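Local coordinates for rhodopsin (Rubrobacter xylanophilus, PDB 6KFQ), which pumps protons across the membrane as a retinal-binding, light-driven microbial rhodopsin of a thermophilic bacterium, at the [(Z)-octadec-9-enyl] (2R)-2,3-bis(oxidanyl)propanoate site. Sequence-based numbering; all coordinates share one arbitrary frame.

The [(Z)-octadec-9-enyl] (2R)-2,3-bis(oxidanyl)propanoate site. Residues 1, 5, 193, 195-196, 199-200, 203. With MPG ([(Z)-octadec-9-enyl] (2R)-2,3-bis(oxidanyl)propanoate), chain B; MPG ([(Z)-octadec-9-enyl] (2R)-2,3-bis(oxidanyl)propanoate), chain C.
Ser193 OG, the hydroxyl just ahead of helix 194-218, is gripped by Val196 N and water 2, with water 1 adding a weak third contact. The Val196 amide donates to it over 3.2 Å and nearly straight (162° at H), a capping bond at the start of the helix; OG lies in the crowded position between its own backbone N and carbonyl carbon (chi1 67°). Both waters also reach the glycerate-type head of MPG (chain B), water 2 lying 2.9 Å from its hydroxyl O3, so the head is tied to the protein indirectly. The site is a lipid-facing surface: chain C lies between helices 2-23 and 194-218, and chain B runs along helix 194-218; both monoolein-like molecules, poorly ordered, may come from crystallisation. Trp5 NE1 points across to Ser195 OG at 3.2 Å, the acceptor almost in the indole plane, which steadies the ring's rotation. Chain C then passes obliquely above the rim of the indole's six-membered ring, on the Phe199 side, C16 lying 3.5 Å from Trp5 CH2. Phe199, with CG anti to the backbone N (chi1 172°), separates the two lipids: C16 of chain C sits over the centre of one face, C6 of chain B lies in plane at the edge near CE2, and Val203 CG2 backs the opposite face towards its rim. Phe199 CD1 also rests on a face of Trp5, 3.6 Å above its plane. An alanine here would remove the ring and would probably loosen both tails and the indole's support. Further along, Leu200, its CG anti to the carbonyl carbon, puts the tip of one branch against chain B, CD2 lying 3.6 Å from C7.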
# COMPACT_ATOMS: atom_id res chain seq x y z
N MET A 1 -9.51 15.38 -16.94
CA MET A 1 -9.17 14.06 -17.48
C MET A 1 -8.83 13.08 -16.36
O MET A 1 -8.81 11.87 -16.58
CB MET A 1 -8.00 14.17 -18.47
CG MET A 1 -7.63 12.89 -19.22
SD MET A 1 -8.65 12.45 -20.64
CE MET A 1 -9.57 13.96 -20.95
N TRP A 5 -8.65 8.26 -15.09
CA TRP A 5 -7.75 7.42 -14.29
C TRP A 5 -8.42 6.94 -13.01
O TRP A 5 -8.12 5.84 -12.54
CB TRP A 5 -6.46 8.18 -13.98
CG TRP A 5 -5.93 8.94 -15.16
CD1 TRP A 5 -5.59 10.26 -15.21
CD2 TRP A 5 -5.68 8.42 -16.48
NE1 TRP A 5 -5.15 10.60 -16.46
CE2 TRP A 5 -5.20 9.48 -17.26
CE3 TRP A 5 -5.83 7.16 -17.06
CZ2 TRP A 5 -4.86 9.33 -18.60
CZ3 TRP A 5 -5.49 7.01 -18.40
CH2 TRP A 5 -5.02 8.09 -19.15
N SER A 193 0.78 17.97 -14.15
CA SER A 193 -0.60 18.33 -13.89
C SER A 193 -1.23 17.35 -12.90
O SER A 193 -0.74 16.25 -12.67
CB SER A 193 -1.40 18.33 -15.19
OG SER A 193 -1.51 17.00 -15.69
N SER A 195 -3.90 15.75 -13.48
CA SER A 195 -4.26 14.55 -14.24
C SER A 195 -3.10 13.57 -14.31
O SER A 195 -3.30 12.36 -14.15
CB SER A 195 -4.72 14.94 -15.64
OG SER A 195 -4.80 13.78 -16.45
N VAL A 196 -1.88 14.06 -14.55
CA VAL A 196 -0.72 13.18 -14.59
C VAL A 196 -0.48 12.56 -13.22
O VAL A 196 -0.22 11.35 -13.10
CB VAL A 196 0.52 13.95 -15.09
CG1 VAL A 196 1.77 13.10 -14.92
CG2 VAL A 196 0.33 14.36 -16.53
N PHE A 199 -2.95 9.76 -12.63
CA PHE A 199 -2.54 8.61 -13.43
C PHE A 199 -1.40 7.85 -12.76
O PHE A 199 -1.44 6.62 -12.64
CB PHE A 199 -2.10 9.08 -14.83
CG PHE A 199 -1.48 7.99 -15.66
CD1 PHE A 199 -2.26 7.01 -16.24
CD2 PHE A 199 -0.10 7.93 -15.84
CE1 PHE A 199 -1.70 6.00 -17.00
CE2 PHE A 199 0.47 6.93 -16.61
CZ PHE A 199 -0.34 5.96 -17.19
N LEU A 200 -0.38 8.57 -12.31
CA LEU A 200 0.78 7.90 -11.73
C LEU A 200 0.40 7.11 -10.48
O LEU A 200 0.79 5.95 -10.33
CB LEU A 200 1.87 8.93 -11.42
CG LEU A 200 2.49 9.49 -12.70
CD1 LEU A 200 3.44 10.64 -12.40
CD2 LEU A 200 3.22 8.38 -13.48
N VAL A 203 -1.41 3.90 -11.48
CA VAL A 203 -0.55 2.80 -11.92
C VAL A 203 0.15 2.17 -10.72
O VAL A 203 0.16 0.94 -10.56
CB VAL A 203 0.47 3.29 -12.97
CG1 VAL A 203 1.43 2.16 -13.33
CG2 VAL A 203 -0.24 3.80 -14.22
C2 MPG B . 2.33 11.29 -18.94
C3 MPG B . 3.31 10.15 -19.11
C4 MPG B . 3.46 9.25 -17.91
C5 MPG B . 4.51 8.19 -18.11
C6 MPG B . 4.30 6.90 -17.35
C7 MPG B . 5.10 6.77 -16.06
C8 MPG B . 5.20 5.36 -15.55
C9 MPG B . 3.87 4.68 -15.40
O1 MPG B . 1.26 13.19 -19.98
C1 MPG B . 2.07 12.01 -20.23
CXD MPG B . 0.14 15.17 -20.67
O2 MPG B . -0.33 15.83 -21.83
C21 MPG B . 1.03 16.07 -19.83
O3 MPG B . 0.29 17.23 -19.46
O4 MPG B . 0.98 13.52 -22.19
CX3 MPG B . 0.85 13.87 -21.04
C7 MPG C . -6.82 17.37 -19.10
C8 MPG C . -5.34 17.15 -19.18
C9 MPG C . -4.94 15.86 -19.83
C10 MPG C . -4.17 14.95 -19.29
C11 MPG C . -3.67 13.69 -19.94
C12 MPG C . -2.83 12.84 -19.03
C13 MPG C . -2.23 11.62 -19.70
C14 MPG C . -1.40 10.75 -18.78
C15 MPG C . -0.72 9.58 -19.46
C16 MPG C . -1.66 8.54 -20.02
C17 MPG C . -0.97 7.36 -20.66
C18 MPG C . -1.89 6.24 -21.06
O HOH W 1 1.69 17.52 -16.64
O HOH W 2 -2.30 17.25 -18.16